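PDB 2GZA: type IV secretion system protein VirB11 from Brucella suis, which binds and hydrolyses ATP as a hexameric ATPase of the VirB secretion system, which could be required to establish the bacterium's replication niche in its host. Local coordinates for residues Cys42-Gly47 / His219-His224; Arg204-Glu209 / Val223-Pro228. One frame throughout, in Å; residues are numbered along the deposited sequence.

Interaction 1: residues Cys42-Gly47 / His219-His224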
ATOM      1  N   CYS C  42      21.892 -39.657  14.424  1.00 37.81           N
ATOM      2  CA  CYS C  42      22.732 -38.628  13.821  1.00 37.65           C
ATOM      3  C   CYS C  42      24.150 -39.070  13.540  1.00 37.54           C
ATOM      4  O   CYS C  42      24.753 -39.800  14.324  1.00 37.60           O
ATOM      5  CB  CYS C  42      22.774 -37.405  14.712  1.00 37.54           C
ATOM      6  SG  CYS C  42      21.249 -36.530  14.635  1.00 38.07           S
ATOM      7  N   VAL C  43      24.678 -38.628  12.406  1.00 37.36           N
ATOM      8  CA  VAL C  43      26.107 -38.702  12.151  1.00 37.20           C
ATOM      9  C   VAL C  43      26.610 -37.289  11.855  1.00 37.24           C
ATOM     10  O   VAL C  43      26.181 -36.651  10.889  1.00 37.11           O
ATOM     11  CB  VAL C  43      26.473 -39.695  11.009  1.00 37.30           C
ATOM     12  CG1 VAL C  43      27.994 -39.691  10.747  1.00 36.93           C
ATOM     13  CG2 VAL C  43      26.010 -41.106  11.343  1.00 36.77           C
ATOM     14  N   ASN C  44      27.502 -36.803  12.713  1.00 37.28           N
ATOM     15  CA  ASN C  44      28.069 -35.447  12.582  1.00 37.30           C
ATOM     16  C   ASN C  44      29.379 -35.450  11.818  1.00 37.44           C
ATOM     17  O   ASN C  44      29.717 -34.474  11.152  1.00 37.79           O
ATOM     18  CB  ASN C  44      28.311 -34.813  13.954  1.00 36.89           C
ATOM     19  CG  ASN C  44      27.068 -34.776  14.806  1.00 36.25           C
ATOM     20  OD1 ASN C  44      25.954 -34.751  14.288  1.00 35.94           O
ATOM     21  ND2 ASN C  44      27.249 -34.777  16.123  1.00 34.46           N
ATOM     22  N   ARG C  45      30.114 -36.548  11.939  1.00 37.42           N
ATOM     23  CA  ARG C  45      31.432 -36.681  11.340  1.00 37.45           C
ATOM     24  C   ARG C  45      31.789 -38.153  11.236  1.00 37.49           C
ATOM     25  O   ARG C  45      31.198 -38.975  11.933  1.00 37.56           O
ATOM     26  CB  ARG C  45      32.486 -35.905  12.152  1.00 37.24           C
ATOM     27  CG  ARG C  45      32.662 -36.330  13.609  1.00 36.83           C
ATOM     28  CD  ARG C  45      32.440 -35.155  14.553  1.00 37.46           C
ATOM     29  NE  ARG C  45      32.856 -33.891  13.943  1.00 38.83           N
ATOM     30  CZ  ARG C  45      32.305 -32.703  14.173  1.00 39.05           C
ATOM     31  NH1 ARG C  45      31.290 -32.569  15.011  1.00 39.38           N
ATOM     32  NH2 ARG C  45      32.776 -31.637  13.548  1.00 39.84           N
ATOM     33  N   PRO C  46      32.775 -38.484  10.384  1.00 37.71           N
ATOM     34  CA  PRO C  46      33.234 -39.857  10.228  1.00 37.74           C
ATOM     35  C   PRO C  46      33.570 -40.485  11.570  1.00 37.85           C
ATOM     36  O   PRO C  46      34.223 -39.847  12.392  1.00 37.50           O
ATOM     37  CB  PRO C  46      34.536 -39.693   9.424  1.00 37.56           C
ATOM     38  CG  PRO C  46      34.886 -38.234   9.513  1.00 37.65           C
ATOM     39  CD  PRO C  46      33.565 -37.557   9.553  1.00 37.74           C
ATOM     40  N   GLY C  47      33.112 -41.716  11.786  1.00 38.15           N
ATOM     41  CA  GLY C  47      33.526 -42.496  12.942  1.00 38.42           C
ATOM     42  C   GLY C  47      32.599 -42.488  14.143  1.00 38.68           C
ATOM     43  O   GLY C  47      32.830 -43.225  15.097  1.00 38.79           O
ATOM     44  N   HIS C 219      31.699 -29.622  23.378  1.00 37.59           N
ATOM     45  CA  HIS C 219      30.382 -30.082  22.952  1.00 37.20           C
ATOM     46  C   HIS C 219      30.503 -31.119  21.835  1.00 36.91           C
ATOM     47  O   HIS C 219      30.385 -30.771  20.665  1.00 37.11           O
ATOM     48  CB  HIS C 219      29.535 -28.905  22.482  1.00 37.29           C
ATOM     49  CG  HIS C 219      29.194 -27.924  23.556  1.00 37.68           C
ATOM     50  ND1 HIS C 219      28.055 -28.035  24.328  1.00 38.58           N
ATOM     51  CD2 HIS C 219      29.824 -26.796  23.968  1.00 37.59           C
ATOM     52  CE1 HIS C 219      28.009 -27.027  25.179  1.00 37.74           C
ATOM     53  NE2 HIS C 219      29.071 -26.262  24.984  1.00 37.58           N
ATOM     54  N   PRO C 220      30.720 -32.402  22.190  1.00 36.59           N
ATOM     55  CA  PRO C 220      30.988 -33.449  21.189  1.00 36.33           C
ATOM     56  C   PRO C 220      29.901 -33.579  20.119  1.00 35.90           C
ATOM     57  O   PRO C 220      30.204 -33.853  18.964  1.00 35.81           O
ATOM     58  CB  PRO C 220      31.064 -34.738  22.026  1.00 36.38           C
ATOM     59  CG  PRO C 220      30.419 -34.403  23.336  1.00 36.59           C
ATOM     60  CD  PRO C 220      30.706 -32.948  23.556  1.00 36.53           C
ATOM     61  N   ASN C 221      28.652 -33.379  20.513  1.00 35.51           N
ATOM     62  CA  ASN C 221      27.525 -33.489  19.598  1.00 35.21           C
ATOM     63  C   ASN C 221      27.233 -32.140  18.939  1.00 35.13           C
ATOM     64  O   ASN C 221      26.385 -31.382  19.409  1.00 35.03           O
ATOM     65  CB  ASN C 221      26.298 -34.033  20.346  1.00 35.08           C
ATOM     66  CG  ASN C 221      25.136 -34.404  19.426  1.00 34.73           C
ATOM     67  OD1 ASN C 221      25.178 -34.185  18.218  1.00 35.17           O
ATOM     68  ND2 ASN C 221      24.084 -34.961  20.010  1.00 33.94           N
ATOM     69  N   HIS C 222      27.947 -31.839  17.858  1.00 35.06           N
ATOM     70  CA  HIS C 222      27.737 -30.584  17.139  1.00 35.36           C
ATOM     71  C   HIS C 222      27.945 -30.717  15.638  1.00 35.21           C
ATOM     72  O   HIS C 222      28.572 -31.675  15.172  1.00 35.12           O
ATOM     73  CB  HIS C 222      28.598 -29.444  17.716  1.00 35.40           C
ATOM     74  CG  HIS C 222      30.057 -29.554  17.399  1.00 36.31           C
ATOM     75  ND1 HIS C 222      30.956 -30.171  18.237  1.00 37.29           N
ATOM     76  CD2 HIS C 222      30.773 -29.129  16.331  1.00 36.87           C
ATOM     77  CE1 HIS C 222      32.162 -30.120  17.704  1.00 37.30           C
ATOM     78  NE2 HIS C 222      32.077 -29.494  16.546  1.00 37.33           N
ATOM     79  N   VAL C 223      27.407 -29.752  14.899  1.00 34.98           N
ATOM     80  CA  VAL C 223      27.613 -29.651  13.455  1.00 34.87           C
ATOM     81  C   VAL C 223      27.914 -28.195  13.111  1.00 34.96           C
ATOM     82  O   VAL C 223      27.154 -27.303  13.497  1.00 35.01           O
ATOM     83  CB  VAL C 223      26.371 -30.157  12.654  1.00 34.71           C
ATOM     84  CG1 VAL C 223      26.558 -29.934  11.166  1.00 34.35           C
ATOM     85  CG2 VAL C 223      26.111 -31.637  12.928  1.00 33.99           C
ATOM     86  N   HIS C 224      29.022 -27.956  12.414  1.00 34.93           N
ATOM     87  CA  HIS C 224      29.330 -26.618  11.905  1.00 34.96           C
ATOM     88  C   HIS C 224      28.827 -26.492  10.480  1.00 35.04           C
ATOM     89  O   HIS C 224      29.283 -27.215   9.595  1.00 35.12           O
ATOM     90  CB  HIS C 224      30.832 -26.328  11.932  1.00 34.95           C
ATOM     91  CG  HIS C 224      31.446 -26.398  13.290  1.00 34.98           C
ATOM     92  ND1 HIS C 224      31.074 -25.565  14.321  1.00 34.55           N
ATOM     93  CD2 HIS C 224      32.434 -27.183  13.778  1.00 34.32           C
ATOM     94  CE1 HIS C 224      31.794 -25.848  15.389  1.00 34.46           C
ATOM     95  NE2 HIS C 224      32.628 -26.822  15.084  1.00 34.20           N
TER
HETATM   96  O   HOH W   1      30.054 -34.835  16.775  1.00 22.39           O

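Interaction 2: residues Arg204-Glu209 / Val223-Pro228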
ATOM      1  N   ARG C 204      22.844 -30.881  21.916  1.00 36.09           N
ATOM      2  CA  ARG C 204      23.241 -30.885  20.520  1.00 35.54           C
ATOM      3  C   ARG C 204      23.241 -29.460  19.960  1.00 35.27           C
ATOM      4  O   ARG C 204      22.224 -28.774  20.029  1.00 35.28           O
ATOM      5  CB  ARG C 204      22.322 -31.804  19.710  1.00 35.50           C
ATOM      6  CG  ARG C 204      22.626 -31.820  18.224  1.00 35.16           C
ATOM      7  CD  ARG C 204      21.938 -32.962  17.529  1.00 34.72           C
ATOM      8  NE  ARG C 204      22.679 -33.358  16.335  1.00 35.76           N
ATOM      9  CZ  ARG C 204      22.213 -33.270  15.097  1.00 35.44           C
ATOM     10  NH1 ARG C 204      20.989 -32.817  14.869  1.00 35.85           N
ATOM     11  NH2 ARG C 204      22.966 -33.658  14.088  1.00 34.78           N
ATOM     12  N   LEU C 205      24.376 -29.030  19.406  1.00 34.88           N
ATOM     13  CA  LEU C 205      24.521 -27.660  18.893  1.00 34.60           C
ATOM     14  C   LEU C 205      24.835 -27.622  17.408  1.00 34.36           C
ATOM     15  O   LEU C 205      25.573 -28.455  16.889  1.00 34.36           O
ATOM     16  CB  LEU C 205      25.591 -26.875  19.664  1.00 34.59           C
ATOM     17  CG  LEU C 205      25.557 -26.880  21.194  1.00 34.69           C
ATOM     18  CD1 LEU C 205      26.670 -26.011  21.760  1.00 34.43           C
ATOM     19  CD2 LEU C 205      24.221 -26.420  21.716  1.00 34.65           C
ATOM     20  N   ILE C 206      24.258 -26.644  16.729  1.00 34.12           N
ATOM     21  CA  ILE C 206      24.546 -26.404  15.329  1.00 33.91           C
ATOM     22  C   ILE C 206      24.923 -24.932  15.138  1.00 33.90           C
ATOM     23  O   ILE C 206      24.152 -24.044  15.486  1.00 33.72           O
ATOM     24  CB  ILE C 206      23.355 -26.824  14.430  1.00 33.81           C
ATOM     25  CG1 ILE C 206      23.020 -28.313  14.658  1.00 33.67           C
ATOM     26  CG2 ILE C 206      23.664 -26.528  12.964  1.00 33.67           C
ATOM     27  CD1 ILE C 206      21.947 -28.899  13.757  1.00 33.41           C
ATOM     28  N   THR C 207      26.125 -24.687  14.618  1.00 33.88           N
ATOM     29  CA  THR C 207      26.587 -23.334  14.348  1.00 33.92           C
ATOM     30  C   THR C 207      26.383 -23.021  12.885  1.00 34.18           C
ATOM     31  O   THR C 207      26.531 -23.898  12.041  1.00 34.20           O
ATOM     32  CB  THR C 207      28.080 -23.118  14.707  1.00 33.82           C
ATOM     33  OG1 THR C 207      28.898 -24.030  13.968  1.00 33.43           O
ATOM     34  CG2 THR C 207      28.306 -23.310  16.187  1.00 33.61           C
ATOM     35  N   ILE C 208      26.031 -21.769  12.601  1.00 34.54           N
ATOM     36  CA  ILE C 208      25.889 -21.281  11.233  1.00 34.89           C
ATOM     37  C   ILE C 208      26.783 -20.068  11.063  1.00 35.34           C
ATOM     38  O   ILE C 208      26.550 -19.022  11.671  1.00 35.27           O
ATOM     39  CB  ILE C 208      24.428 -20.898  10.888  1.00 34.67           C
ATOM     40  CG1 ILE C 208      23.500 -22.107  11.035  1.00 34.72           C
ATOM     41  CG2 ILE C 208      24.350 -20.359   9.463  1.00 34.92           C
ATOM     42  CD1 ILE C 208      22.047 -21.768  11.198  1.00 33.91           C
ATOM     43  N   GLU C 209      27.808 -20.206  10.235  1.00 36.01           N
ATOM     44  CA  GLU C 209      28.767 -19.128  10.066  1.00 36.94           C
ATOM     45  C   GLU C 209      29.341 -19.031   8.662  1.00 37.21           C
ATOM     46  O   GLU C 209      29.141 -19.920   7.833  1.00 37.37           O
ATOM     47  CB  GLU C 209      29.852 -19.209  11.140  1.00 36.92           C
ATOM     48  CG  GLU C 209      30.523 -20.529  11.246  1.00 37.77           C
ATOM     49  CD  GLU C 209      31.214 -20.749  12.574  1.00 39.30           C
ATOM     50  OE1 GLU C 209      31.475 -19.764  13.298  1.00 40.57           O
ATOM     51  OE2 GLU C 209      31.517 -21.923  12.881  1.00 39.99           O
ATOM     52  N   VAL C 223      27.407 -29.752  14.899  1.00 34.98           N
ATOM     53  CA  VAL C 223      27.613 -29.651  13.455  1.00 34.87           C
ATOM     54  C   VAL C 223      27.914 -28.195  13.111  1.00 34.96           C
ATOM     55  O   VAL C 223      27.154 -27.303  13.497  1.00 35.01           O
ATOM     56  CB  VAL C 223      26.371 -30.157  12.654  1.00 34.71           C
ATOM     57  CG1 VAL C 223      26.558 -29.934  11.166  1.00 34.35           C
ATOM     58  CG2 VAL C 223      26.111 -31.637  12.928  1.00 33.99           C
ATOM     59  N   HIS C 224      29.022 -27.956  12.414  1.00 34.93           N
ATOM     60  CA  HIS C 224      29.330 -26.618  11.905  1.00 34.96           C
ATOM     61  C   HIS C 224      28.827 -26.492  10.480  1.00 35.04           C
ATOM     62  O   HIS C 224      29.283 -27.215   9.595  1.00 35.12           O
ATOM     63  CB  HIS C 224      30.832 -26.328  11.932  1.00 34.95           C
ATOM     64  CG  HIS C 224      31.446 -26.398  13.290  1.00 34.98           C
ATOM     65  ND1 HIS C 224      31.074 -25.565  14.321  1.00 34.55           N
ATOM     66  CD2 HIS C 224      32.434 -27.183  13.778  1.00 34.32           C
ATOM     67  CE1 HIS C 224      31.794 -25.848  15.389  1.00 34.46           C
ATOM     68  NE2 HIS C 224      32.628 -26.822  15.084  1.00 34.20           N
ATOM     69  N   LEU C 225      27.885 -25.582  10.266  1.00 34.91           N
ATOM     70  CA  LEU C 225      27.397 -25.280   8.928  1.00 34.89           C
ATOM     71  C   LEU C 225      27.989 -23.971   8.407  1.00 35.03           C
ATOM     72  O   LEU C 225      28.253 -23.045   9.176  1.00 35.16           O
ATOM     73  CB  LEU C 225      25.869 -25.238   8.883  1.00 34.81           C
ATOM     74  CG  LEU C 225      25.068 -26.463   9.343  1.00 34.87           C
ATOM     75  CD1 LEU C 225      23.581 -26.148   9.347  1.00 34.21           C
ATOM     76  CD2 LEU C 225      25.351 -27.697   8.486  1.00 34.09           C
ATOM     77  N   PHE C 226      28.192 -23.901   7.096  1.00 35.03           N
ATOM     78  CA  PHE C 226      28.865 -22.766   6.472  1.00 35.16           C
ATOM     79  C   PHE C 226      28.165 -22.269   5.211  1.00 35.34           C
ATOM     80  O   PHE C 226      27.664 -23.071   4.416  1.00 35.60           O
ATOM     81  CB  PHE C 226      30.316 -23.121   6.168  1.00 34.89           C
ATOM     82  CG  PHE C 226      31.128 -23.376   7.389  1.00 34.92           C
ATOM     83  CD1 PHE C 226      31.320 -24.674   7.849  1.00 34.53           C
ATOM     84  CD2 PHE C 226      31.683 -22.318   8.099  1.00 34.54           C
ATOM     85  CE1 PHE C 226      32.067 -24.915   8.987  1.00 34.29           C
ATOM     86  CE2 PHE C 226      32.429 -22.552   9.240  1.00 34.35           C
ATOM     87  CZ  PHE C 226      32.623 -23.852   9.685  1.00 34.38           C
ATOM     88  N   TYR C 227      28.107 -20.944   5.058  1.00 34.92           N
ATOM     89  CA  TYR C 227      27.597 -20.317   3.846  1.00 34.90           C
ATOM     90  C   TYR C 227      28.702 -19.466   3.208  1.00 35.08           C
ATOM     91  O   TYR C 227      29.480 -18.825   3.923  1.00 35.22           O
ATOM     92  CB  TYR C 227      26.321 -19.497   4.116  1.00 34.84           C
ATOM     93  CG  TYR C 227      26.475 -18.361   5.106  1.00 34.58           C
ATOM     94  CD1 TYR C 227      26.796 -17.074   4.680  1.00 35.34           C
ATOM     95  CD2 TYR C 227      26.288 -18.570   6.467  1.00 34.76           C
ATOM     96  CE1 TYR C 227      26.941 -16.023   5.592  1.00 35.45           C
ATOM     97  CE2 TYR C 227      26.435 -17.536   7.382  1.00 34.82           C
ATOM     98  CZ  TYR C 227      26.758 -16.268   6.939  1.00 35.01           C
ATOM     99  OH  TYR C 227      26.902 -15.245   7.844  1.00 35.08           O
ATOM    100  N   PRO C 228      28.791 -19.469   1.866  1.00 35.05           N
ATOM    101  CA  PRO C 228      29.939 -18.844   1.185  1.00 35.10           C
ATOM    102  C   PRO C 228      29.892 -17.313   1.178  1.00 35.12           C
ATOM    103  O   PRO C 228      28.869 -16.737   1.552  1.00 35.14           O
ATOM    104  CB  PRO C 228      29.846 -19.412  -0.233  1.00 34.92           C
ATOM    105  CG  PRO C 228      28.400 -19.730  -0.426  1.00 34.92           C
ATOM    106  CD  PRO C 228      27.822 -20.052   0.921  1.00 34.85           C
TER

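Interaction 1: residues Cys42-Gly47 / His219-His224
Asn44 and Asn221 meet through their side-chain amides: ND2 of Asn44 gives a hydrogen bond to OD1 of Asn221 at 3.0 Å, fairly straight at 161°. The acceptor lies close to the amide plane of Asn44, whereas the donor approaches Asn221 tilted from its carbonyl plane. Asparagine suits both places, since each amide can serve several partners at once. OD1 of Asn44 rests against the methyl CG2 of Val223, 3.4 Å away, and a water oxygen 2.9 Å from Asn44 ND2 accepts a second bond from that nitrogen. The same water accepts from NH1 of Arg45. In this arginine CG sits between the backbone N and the carbonyl carbon (chi1 60°); bends about CB-CG and CG-CD then turn the chain to put NH1 over one face of the His222 ring, 3.5 Å above the plane and shifted toward the rim. The guanidinium is inclined to that ring by 54°. Behind this first shell, ND1 of His222 donates to His219 O at 2.6 Å, a bond that helps fix the turn of the ring. Arg204 binds both amides, Asn44 OD1 and Asn221 OD1, and Glu111 forms a salt bridge with Arg45 NH2. Cys42-Gly47, at the end of an N-terminal antiparallel-sheet strand, thus meets strand 222-226, an edge strand within this chain of the parallel sheet carrying strand 205-209, while Phe50 of strand 48-52 lies against Asn44, Pro220 and Asn221.

Interaction 2: residues Arg204-Glu209 / Val223-Pro228
Thr207 and His224 face each other as neighbours on two parallel strands, and their side chains run side by side to a hydrogen bond between OG1 of Thr207 and ND1 of His224, 2.7 Å long. With OG1 between the backbone N and the carbonyl carbon (chi1 59°), the hydroxyl reaches the edge of the imidazole near its plane. Five backbone bonds form the parallel ladder: Leu205 O takes Val223 N, Val223 O takes Thr207 N, Thr207 O takes Leu225 N at 2.8 Å, Leu225 O takes Glu209 N, and Glu209 O takes Tyr227 N at 3.1 Å. Ile206 turns its backbone groups to strand 255-258. On the face with Thr207, Glu209 lies alongside Phe226, its CG 3.4 Å from CE2 of the ring; the carboxylate and ring planes are only 12° apart, and OE1 accepts from Leu214 N. The reverse face carries Ile206, Ile208, Val223 and Leu225. Ile206 CG2 touches Leu225 CD1 at 3.6 Å, and Tyr227, beyond the strand, gives its ring edge to Ile208; beta-branched isoleucine suits an extended strand under helix 241-248. One face is thus hydrocarbon; the other mixes the Phe226 ring with polar groups, of which Thr207 OG1, His224 ND1 and Glu209 OE1 have hydrogen-bond partners. There the side chain of Glu209 is about 7 Å from that of Thr189, consistent with a position beside the predicted ATP site.

Overall arrangement
From the N terminus, the chain leaves Cys42-Gly47 and returns to it after 171 intervening residues at His219-His224, so interaction 1 closes a long loop that includes the predicted ATP-binding residues Gly182-Thr189. Interaction 2 starts inside that loop at Arg204-Glu209 and closes a much shorter one, of 13 intervening residues, ending at Val223-Pro228. Its last segment overlaps that of interaction 1 at Val223 and His224 and ends four residues beyond it, so the two interleave and are not strictly nested. Strand 222-226 is common to both: one contact pairs it with strand 205-209, the other joins it to the N-terminal sheet. A probable hydrogen bond from Leu205 N to Asn221 O links the two directly.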